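Local coordinates for protein glycerol dehydratase (Clostridium butyricum, PDB 1R8W) that probably catalyses, as a glycyl radical lyase of the pyruvate formate lyase-like family, the dehydration of glycerol without coenzyme B12, at residues V165-G170 / S523-N528; L453-E458 / S650-T655; V378-K383 / S721-Y726; E37-T42 / L49-A54; L757-A762 / N777-R782. All blocks are in the same frame, centred on the assembly; numbering follows the deposited sequence.

Overall arrangement
From the N terminus, interaction 4 closes first, a short hairpin between helices 30-41 and 47-61. Interaction 1 then opens at 165-170, where helix 169-191 begins, and closes 353 residues on in the loop after helix 520-523. Interactions 3 and 2 both start inside that loop and end beyond it, crossing interaction 1. Interaction 2 is nested within interaction 3 and joins helix 453-461 to 650-655. Interaction 3 ties strand 375-380 to helix 712-728. Last comes interaction 5, in series, which ties the chain just before the predicted radical glycine to helix 773-781. Centres of interactions 3 and 4 lie about 49 Å apart, those of interactions 3 and 5 about 24 Å.

Interaction 1. Residues V165-G170 / S523-N528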
# COMPACT_ATOMS: atom_id res chain seq x y z
N VAL A 165 16.58 10.38 14.29
CA VAL A 165 15.62 10.20 15.36
C VAL A 165 16.31 9.87 16.67
O VAL A 165 17.41 9.33 16.70
CB VAL A 165 14.65 9.03 15.02
CG1 VAL A 165 15.44 7.79 14.66
CG2 VAL A 165 13.75 8.72 16.20
N SER A 166 15.64 10.23 17.76
CA SER A 166 16.13 9.93 19.08
C SER A 166 14.99 9.13 19.68
O SER A 166 13.93 9.67 20.02
CB SER A 166 16.40 11.20 19.88
OG SER A 166 16.94 10.87 21.15
N VAL A 167 15.21 7.83 19.76
CA VAL A 167 14.26 6.87 20.29
C VAL A 167 14.02 7.10 21.78
O VAL A 167 14.77 7.83 22.42
CB VAL A 167 14.81 5.44 20.00
CG1 VAL A 167 14.71 4.55 21.22
CG2 VAL A 167 14.08 4.85 18.81
N ASP A 168 12.97 6.49 22.33
CA ASP A 168 12.70 6.65 23.75
C ASP A 168 13.55 5.65 24.54
O ASP A 168 13.02 4.69 25.11
CB ASP A 168 11.23 6.41 24.06
CG ASP A 168 10.85 6.87 25.45
OD1 ASP A 168 11.75 6.97 26.32
OD2 ASP A 168 9.65 7.12 25.69
N TYR A 169 14.86 5.87 24.56
CA TYR A 169 15.78 4.99 25.27
C TYR A 169 15.35 4.78 26.71
O TYR A 169 15.39 3.66 27.22
CB TYR A 169 17.20 5.56 25.28
CG TYR A 169 17.85 5.69 23.92
CD1 TYR A 169 17.86 6.91 23.25
CD2 TYR A 169 18.49 4.60 23.32
CE1 TYR A 169 18.50 7.05 22.02
CE2 TYR A 169 19.13 4.73 22.09
CZ TYR A 169 19.13 5.96 21.45
OH TYR A 169 19.78 6.12 20.24
N GLY A 170 14.96 5.86 27.37
CA GLY A 170 14.54 5.77 28.76
C GLY A 170 13.51 4.69 29.02
O GLY A 170 13.65 3.91 29.97
N SER A 523 9.91 1.86 15.14
CA SER A 523 8.60 2.40 15.48
C SER A 523 8.13 2.05 16.88
O SER A 523 7.42 2.84 17.51
CB SER A 523 7.56 1.92 14.47
OG SER A 523 7.86 2.39 13.18
N SER A 524 8.52 0.88 17.36
CA SER A 524 8.11 0.40 18.68
C SER A 524 8.61 1.28 19.82
O SER A 524 8.06 1.22 20.92
CB SER A 524 8.58 -1.05 18.89
OG SER A 524 9.98 -1.13 19.08
N MET A 525 9.63 2.09 19.57
CA MET A 525 10.18 2.94 20.62
C MET A 525 9.86 4.43 20.49
O MET A 525 10.46 5.26 21.18
CB MET A 525 11.69 2.72 20.69
CG MET A 525 12.05 1.27 21.00
SD MET A 525 13.81 0.93 20.91
CE MET A 525 14.04 0.83 19.15
N VAL A 526 8.92 4.77 19.62
CA VAL A 526 8.52 6.15 19.43
C VAL A 526 7.02 6.28 19.69
O VAL A 526 6.21 5.55 19.12
CB VAL A 526 8.86 6.63 18.02
CG1 VAL A 526 8.47 8.09 17.86
CG2 VAL A 526 10.35 6.43 17.76
N ASP A 527 6.66 7.22 20.56
CA ASP A 527 5.28 7.40 20.96
C ASP A 527 4.21 7.58 19.93
O ASP A 527 4.35 8.33 18.96
CB ASP A 527 5.15 8.52 21.99
CG ASP A 527 5.11 7.99 23.40
OD1 ASP A 527 5.07 8.80 24.35
OD2 ASP A 527 5.11 6.74 23.57
N ASN A 528 3.14 6.85 20.22
CA ASN A 528 1.90 6.75 19.47
C ASN A 528 1.88 5.61 18.47
O ASN A 528 0.81 5.17 18.06
CB ASN A 528 1.59 8.09 18.82
CG ASN A 528 1.10 9.12 19.83
OD1 ASN A 528 1.44 9.04 21.01
ND2 ASN A 528 0.31 10.09 19.37
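Val167 and Met525 form the tight part of this buried contact. The valine straddles the start of the methionine chain: Val167 CG1 lies 3.6 Å from Met525 CB, and Val167 CG2 3.7 Å from the same carbon. Met525 then runs on past it; SD lies 3.7 Å from Val167 CG1, and the bend at chi3 (-78°) brings the methyl CE to 4.0 Å from Val167 CG2. Ile270 and Ile274 of helix 260-277 and Leu522 extend this apolar cluster. Packing is looser beside it, where Val526 CG2 meets Val167 CG2 at 4.2 Å and Val165 CG2 at 4.4 Å.

One hydrogen bond links the two backbones, from Asp168 N to Met525 O, 3.0 Å long with an N-H...O angle of 152°. The donor is tilted somewhat from the carbonyl plane. Beyond this bond the contact becomes more open. Asp168 and Asp527 are partly exposed, and their OD2 atoms stand 5.0 Å apart, a mildly unfavourable pair if both are charged. Asp168 has another task, since its OD1 accepts from Lys171 N.

The methionine carbonyl comes from a type I beta turn running from Ser523 to Val526. It meets an inverse gamma turn centred on Asp168, the N-cap residue of helix 169-191, so two turns of the pyruvate formate lyase-like fold are joined at a helix start.

Interaction 2. Residues L453-E458 / S650-T655; sequences LARIVE and SLTGAT
Glu458 reaches out from helix 453-461 to the backbone of the 650-655 loop, its carboxylate against Gly653. Its CG stands opposite the backbone N (chi1 -170°) and the chain is straight beyond it, which carries OE2 to 3.1 Å from Gly653 N. This hydrogen bond arrives on the syn side of OE2 but 35° out of the carboxylate plane. Thr652 lies aslant to the glutamate and brings its methyl CG2 to 3.3 Å from OE2. The same methyl touches the helix one turn earlier, 4.1 Å from Ala454 CB.

Arg455 slides past Thr652 in the opposite sense. Bent at chi2 (76°), it sets NE 3.6 Å from Leu651 O, an oblique approach to the guanidinium, while NH2 makes a salt bridge with Asp466. Thr652 OG1 faces other partners, Phe648 O and Asn452 ND2. A water joins the two segments as well, donating to Ala654 O at 3.1 Å and weakly to Glu458 OE1.

Arg455 NH1 is 3.7 Å from Glu458 OE2, too far out of the guanidinium plane for a bond; charge alone acts there. Together with the peptide N-H and the water, it would probably stabilise an ionised Glu458.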
# COMPACT_ATOMS: atom_id res chain seq x y z
N LEU A 453 21.09 27.88 -2.29
CA LEU A 453 20.56 29.23 -2.39
C LEU A 453 21.31 30.12 -3.40
O LEU A 453 20.69 30.91 -4.10
CB LEU A 453 20.58 29.90 -1.01
CG LEU A 453 19.77 29.21 0.10
CD1 LEU A 453 20.14 29.83 1.44
CD2 LEU A 453 18.27 29.35 -0.17
N ALA A 454 22.63 29.98 -3.46
CA ALA A 454 23.43 30.78 -4.39
C ALA A 454 23.02 30.50 -5.83
O ALA A 454 23.05 31.38 -6.69
CB ALA A 454 24.91 30.45 -4.19
N ARG A 455 22.62 29.26 -6.07
CA ARG A 455 22.20 28.82 -7.39
C ARG A 455 20.96 29.59 -7.87
O ARG A 455 20.78 29.80 -9.07
CB ARG A 455 21.90 27.33 -7.33
CG ARG A 455 21.97 26.62 -8.65
CD ARG A 455 23.40 26.38 -9.08
NE ARG A 455 23.40 25.54 -10.28
CZ ARG A 455 22.95 25.93 -11.47
NH1 ARG A 455 22.47 27.15 -11.63
NH2 ARG A 455 22.93 25.08 -12.48
N ILE A 456 20.11 30.01 -6.94
CA ILE A 456 18.90 30.75 -7.28
C ILE A 456 19.26 32.16 -7.74
O ILE A 456 18.63 32.71 -8.63
CB ILE A 456 17.93 30.82 -6.08
CG1 ILE A 456 17.44 29.42 -5.73
CG2 ILE A 456 16.73 31.70 -6.42
CD1 ILE A 456 16.81 28.68 -6.90
N VAL A 457 20.29 32.73 -7.11
CA VAL A 457 20.76 34.06 -7.47
C VAL A 457 21.25 33.98 -8.91
O VAL A 457 21.01 34.88 -9.71
CB VAL A 457 21.92 34.49 -6.55
CG1 VAL A 457 22.54 35.78 -7.06
CG2 VAL A 457 21.42 34.68 -5.13
N GLU A 458 21.92 32.88 -9.23
CA GLU A 458 22.45 32.67 -10.57
C GLU A 458 21.30 32.55 -11.58
O GLU A 458 21.37 33.12 -12.67
CB GLU A 458 23.32 31.41 -10.58
CG GLU A 458 24.12 31.20 -11.84
CD GLU A 458 25.14 30.08 -11.70
OE1 GLU A 458 25.89 29.82 -12.66
OE2 GLU A 458 25.18 29.45 -10.62
N SER A 650 31.28 23.99 -6.15
CA SER A 650 31.87 23.58 -7.42
C SER A 650 30.85 23.53 -8.56
O SER A 650 31.23 23.46 -9.73
CB SER A 650 32.54 22.21 -7.28
OG SER A 650 31.59 21.19 -7.04
N LEU A 651 29.57 23.57 -8.22
CA LEU A 651 28.51 23.53 -9.23
C LEU A 651 27.86 24.89 -9.45
O LEU A 651 26.92 25.02 -10.24
CB LEU A 651 27.43 22.53 -8.82
CG LEU A 651 27.84 21.05 -8.74
CD1 LEU A 651 26.67 20.22 -8.22
CD2 LEU A 651 28.28 20.58 -10.11
N THR A 652 28.37 25.92 -8.77
CA THR A 652 27.80 27.26 -8.90
C THR A 652 28.75 28.23 -9.60
O THR A 652 29.93 28.31 -9.27
CB THR A 652 27.47 27.82 -7.51
OG1 THR A 652 26.83 26.80 -6.73
CG2 THR A 652 26.53 29.01 -7.64
N GLY A 653 28.23 28.97 -10.57
CA GLY A 653 29.05 29.93 -11.28
C GLY A 653 29.49 31.08 -10.39
O GLY A 653 29.25 31.07 -9.18
N ALA A 654 30.14 32.08 -10.98
CA ALA A 654 30.59 33.24 -10.23
C ALA A 654 29.35 33.96 -9.72
O ALA A 654 28.33 34.01 -10.41
CB ALA A 654 31.41 34.17 -11.11
N THR A 655 29.44 34.52 -8.53
CA THR A 655 28.31 35.23 -7.94
C THR A 655 28.61 36.71 -7.67
O THR A 655 29.77 37.11 -7.52
CB THR A 655 27.86 34.52 -6.64
OG1 THR A 655 29.01 34.00 -5.95
CG2 THR A 655 26.93 33.37 -6.96
O HOH W 1 27.01 32.85 -12.94

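Interaction 3. Residues V378-K383 / S721-Y726; sequences VRIWNK and SLIRSY
The Trp381 carbonyl oxygen accepts from Arg724 NH1 at 3.2 Å, the hydrogen bond that joins the end of strand 375-380 to helix 712-728. This is a helix packed against the mixed sheet that holds strand 375-380, as in the alpha/beta barrel of glycyl radical enzymes. The donor sits 51° out of the carbonyl plane and so misses the lone pairs, while the oxygen lies near the guanidinium edge; the N-H...O angle is 149°.

Arg724 gets there by a bend at chi2 (-68°), after which the chain is extended. Its NH1 also passes 3.9 Å from Asn382 O and 4.2 Å from Ile380 CG2, and NH2 makes a weak hydrogen bond to Thr384 O. The guanidinium therefore lies along the segment that leaves the strand, with Leu389 of helix 386-397 touching its chain.

Beside the arginine the contact is apolar. Ile380 and Ile723 cross at about a right angle, with Ile380 CD1 4.0 Å from Ile723 CG2, and Tyr405 of the adjacent strand touches both. On the helix itself Ser721 O receives two donors from opposite faces of its plane: Ser725 N at 2.9 Å and Ser725 OG at 3.0 Å.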
# COMPACT_ATOMS: atom_id res chain seq x y z
N VAL A 378 25.88 20.70 24.35
CA VAL A 378 25.41 21.14 25.65
C VAL A 378 24.28 22.12 25.44
O VAL A 378 24.28 22.90 24.48
CB VAL A 378 26.53 21.82 26.49
CG1 VAL A 378 27.70 20.87 26.67
CG2 VAL A 378 26.98 23.10 25.81
N ARG A 379 23.31 22.08 26.34
CA ARG A 379 22.19 22.99 26.27
C ARG A 379 22.48 24.14 27.20
O ARG A 379 22.94 23.96 28.33
CB ARG A 379 20.89 22.29 26.66
CG ARG A 379 20.27 21.51 25.52
CD ARG A 379 19.00 20.82 25.94
NE ARG A 379 18.09 21.74 26.62
CZ ARG A 379 16.88 21.41 27.04
NH1 ARG A 379 16.43 20.17 26.84
NH2 ARG A 379 16.13 22.29 27.69
N ILE A 380 22.21 25.35 26.72
CA ILE A 380 22.46 26.53 27.52
C ILE A 380 21.22 27.40 27.61
O ILE A 380 20.52 27.61 26.61
CB ILE A 380 23.62 27.33 26.91
CG1 ILE A 380 24.92 26.57 27.17
CG2 ILE A 380 23.67 28.73 27.50
CD1 ILE A 380 26.12 27.20 26.55
N TRP A 381 20.93 27.87 28.81
CA TRP A 381 19.78 28.74 29.02
C TRP A 381 20.12 29.77 30.09
O TRP A 381 21.19 29.70 30.69
CB TRP A 381 18.54 27.93 29.42
CG TRP A 381 18.57 27.31 30.78
CD1 TRP A 381 19.42 26.34 31.23
CD2 TRP A 381 17.65 27.56 31.85
NE1 TRP A 381 19.07 25.96 32.51
CE2 TRP A 381 17.99 26.69 32.91
CE3 TRP A 381 16.56 28.43 32.00
CZ2 TRP A 381 17.27 26.67 34.11
CZ3 TRP A 381 15.85 28.40 33.20
CH2 TRP A 381 16.21 27.53 34.24
N ASN A 382 19.22 30.71 30.31
CA ASN A 382 19.45 31.79 31.27
C ASN A 382 20.01 31.39 32.63
O ASN A 382 20.83 32.11 33.19
CB ASN A 382 18.17 32.60 31.48
CG ASN A 382 17.89 33.55 30.33
OD1 ASN A 382 16.94 34.34 30.38
ND2 ASN A 382 18.72 33.49 29.30
N LYS A 383 19.58 30.25 33.16
CA LYS A 383 20.06 29.83 34.47
C LYS A 383 21.11 28.71 34.46
O LYS A 383 21.29 28.02 35.47
CB LYS A 383 18.89 29.42 35.36
CG LYS A 383 17.94 30.55 35.72
CD LYS A 383 16.83 30.04 36.64
CE LYS A 383 15.73 31.06 36.84
NZ LYS A 383 14.58 30.51 37.61
N SER A 721 31.45 34.59 27.56
CA SER A 721 30.75 35.83 27.28
C SER A 721 30.33 35.91 25.81
O SER A 721 29.24 36.38 25.50
CB SER A 721 31.63 37.04 27.63
OG SER A 721 31.91 37.05 29.02
N LEU A 722 31.21 35.46 24.92
CA LEU A 722 30.93 35.48 23.50
C LEU A 722 29.64 34.69 23.28
O LEU A 722 28.70 35.17 22.64
CB LEU A 722 32.07 34.83 22.72
CG LEU A 722 31.99 34.94 21.20
CD1 LEU A 722 32.35 36.36 20.79
CD2 LEU A 722 32.95 33.95 20.55
N ILE A 723 29.60 33.49 23.86
CA ILE A 723 28.45 32.61 23.76
C ILE A 723 27.19 33.25 24.35
O ILE A 723 26.14 33.27 23.72
CB ILE A 723 28.73 31.27 24.47
CG1 ILE A 723 29.87 30.54 23.76
CG2 ILE A 723 27.47 30.43 24.52
CD1 ILE A 723 30.32 29.28 24.47
N ARG A 724 27.31 33.76 25.57
CA ARG A 724 26.18 34.40 26.25
C ARG A 724 25.57 35.53 25.42
O ARG A 724 24.35 35.61 25.27
CB ARG A 724 26.62 34.96 27.60
CG ARG A 724 26.90 33.92 28.67
CD ARG A 724 25.61 33.25 29.08
NE ARG A 724 25.76 32.47 30.30
CZ ARG A 724 24.76 31.81 30.89
NH1 ARG A 724 23.54 31.82 30.35
NH2 ARG A 724 24.98 31.13 32.01
N SER A 725 26.42 36.40 24.90
CA SER A 725 25.98 37.54 24.10
C SER A 725 25.27 37.10 22.83
O SER A 725 24.26 37.67 22.45
CB SER A 725 27.16 38.43 23.72
OG SER A 725 27.82 38.90 24.88
N TYR A 726 25.83 36.10 22.16
CA TYR A 726 25.23 35.62 20.93
C TYR A 726 23.85 35.00 21.21
O TYR A 726 22.90 35.20 20.45
CB TYR A 726 26.16 34.60 20.26
CG TYR A 726 25.58 33.98 19.00
CD1 TYR A 726 25.20 34.77 17.92
CD2 TYR A 726 25.38 32.60 18.92
CE1 TYR A 726 24.64 34.21 16.78
CE2 TYR A 726 24.82 32.03 17.79
CZ TYR A 726 24.45 32.84 16.72
OH TYR A 726 23.90 32.27 15.60

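Interaction 4. Residues E37-T42 / L49-A54; sequences ESFKQT and LRRALA
Arg50 lies between Phe39 and Thr42 in a helical hairpin, where helices 30-41 and 47-61 run roughly antiparallel; the axes of their short segments make 139° and come within 9.2 Å. Arg50 CB sits over one face of the Phe39 ring, 4.1 Å from Phe39 CZ. CG turns toward the end of the first helix, 3.6 Å from Thr42 O. The modelled CD is too near Thr42 to be trusted in detail. Bends at chi2 and chi3 (-89°) fold the chain back, bringing CZ to 3.5 Å from Phe39 CD2, which lies over the guanidinium centre with the two planes 41° apart. At the tip NH1 comes close to Phe39 O, but the angle is too poor for a hydrogen bond, and NH2 has a long, weak ion pair with Glu43.

A water bridges the helices. It donates to Arg50 O at 2.8 Å and is hydrogen-bonded to Ser38 OG (2.9 Å) and to Thr42 OG1, whose position is less sure. On the apolar flank Thr42 CG2 meets Leu53 CD2 at 3.8 Å. The Phe39 ring also meets that of Trp126, and Ala54 CB lies in the plane of the Phe39 ring at its edge, 3.9 Å from Phe39 CE1.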
# COMPACT_ATOMS: atom_id res chain seq x y z
N GLU A 37 18.09 -13.18 1.32
CA GLU A 37 17.65 -14.54 1.54
C GLU A 37 16.25 -14.56 2.17
O GLU A 37 15.37 -15.29 1.72
CB GLU A 37 18.69 -15.24 2.41
CG GLU A 37 18.30 -16.58 2.98
CD GLU A 37 19.49 -17.31 3.58
OE1 GLU A 37 20.32 -16.66 4.24
OE2 GLU A 37 19.58 -18.54 3.40
N SER A 38 16.05 -13.74 3.20
CA SER A 38 14.76 -13.65 3.89
C SER A 38 13.64 -13.10 3.00
O SER A 38 12.53 -13.62 3.01
CB SER A 38 14.88 -12.79 5.14
OG SER A 38 13.60 -12.54 5.69
N PHE A 39 13.93 -12.03 2.26
CA PHE A 39 12.93 -11.45 1.38
C PHE A 39 12.45 -12.43 0.31
O PHE A 39 11.29 -12.40 -0.08
CB PHE A 39 13.48 -10.17 0.71
CG PHE A 39 12.97 -8.90 1.33
CD1 PHE A 39 13.26 -8.58 2.66
CD2 PHE A 39 12.18 -8.02 0.59
CE1 PHE A 39 12.77 -7.41 3.24
CE2 PHE A 39 11.68 -6.85 1.16
CZ PHE A 39 11.98 -6.54 2.49
N LYS A 40 13.34 -13.30 -0.16
CA LYS A 40 12.96 -14.29 -1.17
C LYS A 40 11.91 -15.24 -0.61
O LYS A 40 11.10 -15.79 -1.37
CB LYS A 40 14.18 -15.11 -1.60
CG LYS A 40 15.08 -14.41 -2.59
CD LYS A 40 16.31 -15.24 -2.88
CE LYS A 40 17.20 -14.57 -3.91
NZ LYS A 40 18.55 -15.19 -3.98
N GLN A 41 11.92 -15.42 0.70
CA GLN A 41 10.98 -16.32 1.36
C GLN A 41 9.71 -15.68 1.90
O GLN A 41 8.82 -16.38 2.38
CB GLN A 41 11.68 -17.04 2.51
CG GLN A 41 12.80 -17.95 2.07
CD GLN A 41 13.49 -18.61 3.24
OE1 GLN A 41 14.03 -17.93 4.12
NE2 GLN A 41 13.47 -19.94 3.27
N THR A 42 9.61 -14.35 1.82
CA THR A 42 8.45 -13.65 2.34
C THR A 42 7.69 -12.87 1.28
O THR A 42 6.89 -12.00 1.59
CB THR A 42 8.86 -12.69 3.45
OG1 THR A 42 9.76 -11.71 2.91
CG2 THR A 42 9.56 -13.45 4.57
N LEU A 49 5.47 -7.07 7.61
CA LEU A 49 5.84 -8.40 8.07
C LEU A 49 7.18 -8.81 7.47
O LEU A 49 8.01 -9.43 8.14
CB LEU A 49 4.77 -9.43 7.67
CG LEU A 49 4.04 -10.20 8.78
CD1 LEU A 49 4.80 -10.10 10.10
CD2 LEU A 49 2.64 -9.63 8.96
N ARG A 50 7.39 -8.46 6.20
CA ARG A 50 8.64 -8.76 5.51
C ARG A 50 9.81 -8.11 6.25
O ARG A 50 10.87 -8.71 6.42
CB ARG A 50 8.58 -8.23 4.08
CG ARG A 50 7.50 -8.87 3.25
CD ARG A 50 8.11 -9.60 2.07
NE ARG A 50 8.27 -8.74 0.91
CZ ARG A 50 8.97 -9.06 -0.17
NH1 ARG A 50 9.60 -10.23 -0.23
NH2 ARG A 50 9.03 -8.23 -1.19
N ARG A 51 9.59 -6.87 6.70
CA ARG A 51 10.62 -6.14 7.44
C ARG A 51 10.88 -6.76 8.82
O ARG A 51 12.01 -6.80 9.29
CB ARG A 51 10.21 -4.67 7.59
CG ARG A 51 10.18 -3.87 6.29
CD ARG A 51 11.56 -3.79 5.65
NE ARG A 51 12.58 -3.41 6.63
CZ ARG A 51 13.83 -3.09 6.33
NH1 ARG A 51 14.24 -3.09 5.06
NH2 ARG A 51 14.68 -2.78 7.29
N ALA A 52 9.82 -7.25 9.46
CA ALA A 52 9.96 -7.86 10.77
C ALA A 52 10.72 -9.18 10.64
O ALA A 52 11.67 -9.44 11.37
CB ALA A 52 8.60 -8.09 11.39
N LEU A 53 10.29 -10.01 9.69
CA LEU A 53 10.92 -11.30 9.45
C LEU A 53 12.37 -11.16 8.99
O LEU A 53 13.21 -11.99 9.32
CB LEU A 53 10.11 -12.08 8.41
CG LEU A 53 9.05 -13.10 8.85
CD1 LEU A 53 8.64 -12.88 10.29
CD2 LEU A 53 7.87 -13.00 7.92
N ALA A 54 12.65 -10.11 8.22
CA ALA A 54 14.00 -9.87 7.73
C ALA A 54 14.94 -9.52 8.88
O ALA A 54 16.07 -9.99 8.94
CB ALA A 54 14.00 -8.75 6.70
O HOH W 2 11.44 -10.88 4.71

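Interaction 5. Residues L757-A762 / N777-R782; sequences LIVRVA and NDIIAR
Val761 O is gripped end-on by Arg782, whose NH1 and NH2 both donate to this one atom. The NH1 bond is 2.9 Å long with an N-H...O angle of 143° and lies in the carbonyl plane. The NH2 bond is 2.8 Å at 145° but comes from well above that plane. The oxygen itself is practically within the guanidinium plane. Asn702 ND2 adds a third, weak donor to Val761 O.

The neighbouring acceptor, Arg760 O, lies 3.6 Å from Arg782 NH1 but has its own hydrogen bond from Asn737 ND2. Arg782 NE adds a long, weak ion pair to Asp667. At the end of helix 773-781, Ile779 O accepts from Arg782 N at 3.1 Å and from Lys704 NZ, which also serves Arg782 O, so the turn that launches the arginine is itself held.

Ile779 provides the apolar half. Its CG1 lies 4.1 Å above the guanidinium centre, covering one face. Ile779 and Val759 meet tip to tip, CD1 to CG1 3.8 Å, while the Val761 side chain crosses that of Ile779 at about a right angle, its CG2 4.2 Å from Ile779 CD1. The arginine chain is extended from CG to NE and reaches across beside this isoleucine.

Val761 is two residues before Gly763, the predicted site of the glycyl radical, in the loop joining strands 758-760 and 765-767. Two residues from that glycine, then, a peptide oxygen held by two N-H groups of one charged guanidinium is probably polarised and limited in its movement.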
# COMPACT_ATOMS: atom_id res chain seq x y z
N LEU A 757 44.29 13.55 14.86
CA LEU A 757 43.91 14.95 14.77
C LEU A 757 42.43 15.07 14.40
O LEU A 757 42.03 14.73 13.29
CB LEU A 757 44.76 15.66 13.70
CG LEU A 757 44.31 17.07 13.32
CD1 LEU A 757 44.50 18.01 14.50
CD2 LEU A 757 45.10 17.54 12.12
N ILE A 758 41.63 15.56 15.34
CA ILE A 758 40.20 15.73 15.09
C ILE A 758 39.89 17.20 14.88
O ILE A 758 40.41 18.07 15.57
CB ILE A 758 39.36 15.21 16.29
CG1 ILE A 758 39.60 13.71 16.49
CG2 ILE A 758 37.88 15.45 16.03
CD1 ILE A 758 39.26 12.87 15.27
N VAL A 759 39.02 17.48 13.90
CA VAL A 759 38.64 18.85 13.59
C VAL A 759 37.14 18.98 13.33
O VAL A 759 36.48 18.01 12.93
CB VAL A 759 39.46 19.37 12.37
CG1 VAL A 759 38.54 19.87 11.27
CG2 VAL A 759 40.39 20.48 12.82
N ARG A 760 36.59 20.17 13.55
CA ARG A 760 35.17 20.42 13.35
C ARG A 760 34.85 20.79 11.91
O ARG A 760 35.42 21.74 11.37
CB ARG A 760 34.71 21.57 14.26
CG ARG A 760 33.21 21.65 14.44
CD ARG A 760 32.70 20.41 15.16
NE ARG A 760 31.33 20.57 15.62
CZ ARG A 760 30.64 19.65 16.29
NH1 ARG A 760 31.20 18.49 16.60
NH2 ARG A 760 29.40 19.91 16.66
N VAL A 761 33.94 20.05 11.28
CA VAL A 761 33.55 20.36 9.91
C VAL A 761 32.36 21.32 9.99
O VAL A 761 32.54 22.53 9.90
CB VAL A 761 33.17 19.08 9.11
CG1 VAL A 761 32.86 19.44 7.66
CG2 VAL A 761 34.31 18.08 9.15
N ALA A 762 31.16 20.78 10.17
CA ALA A 762 29.95 21.60 10.29
C ALA A 762 28.86 20.81 11.00
O ALA A 762 28.10 20.06 10.37
CB ALA A 762 29.47 22.05 8.91
N ASN A 777 40.84 22.00 2.75
CA ASN A 777 41.19 23.36 2.38
C ASN A 777 40.12 24.36 2.79
O ASN A 777 40.44 25.47 3.20
CB ASN A 777 41.45 23.47 0.88
CG ASN A 777 42.69 22.70 0.45
OD1 ASN A 777 43.66 22.62 1.20
ND2 ASN A 777 42.66 22.14 -0.75
N ASP A 778 38.85 23.98 2.67
CA ASP A 778 37.79 24.90 3.04
C ASP A 778 37.93 25.24 4.52
O ASP A 778 37.84 26.40 4.91
CB ASP A 778 36.41 24.29 2.78
CG ASP A 778 35.30 25.33 2.88
OD1 ASP A 778 34.20 24.99 3.37
OD2 ASP A 778 35.52 26.48 2.45
N ILE A 779 38.15 24.22 5.33
CA ILE A 779 38.29 24.43 6.77
C ILE A 779 39.51 25.31 7.06
O ILE A 779 39.43 26.25 7.85
CB ILE A 779 38.42 23.08 7.51
CG1 ILE A 779 37.08 22.33 7.43
CG2 ILE A 779 38.83 23.29 8.96
CD1 ILE A 779 37.14 20.90 7.90
N ILE A 780 40.63 25.01 6.41
CA ILE A 780 41.85 25.79 6.60
C ILE A 780 41.61 27.26 6.23
O ILE A 780 42.11 28.17 6.91
CB ILE A 780 43.00 25.22 5.74
CG1 ILE A 780 43.40 23.84 6.27
CG2 ILE A 780 44.19 26.19 5.74
CD1 ILE A 780 44.40 23.11 5.41
N ALA A 781 40.85 27.49 5.17
CA ALA A 781 40.56 28.83 4.68
C ALA A 781 39.60 29.65 5.54
O ALA A 781 39.48 30.86 5.34
CB ALA A 781 40.04 28.76 3.25
N ARG A 782 38.92 29.02 6.48
CA ARG A 782 37.99 29.75 7.34
C ARG A 782 38.68 30.85 8.13
O ARG A 782 39.82 30.69 8.55
CB ARG A 782 37.28 28.80 8.29
CG ARG A 782 36.32 27.87 7.60
CD ARG A 782 35.64 26.94 8.58
NE ARG A 782 34.76 26.00 7.89
CZ ARG A 782 34.16 24.98 8.47
NH1 ARG A 782 34.34 24.75 9.77
NH2 ARG A 782 33.38 24.18 7.76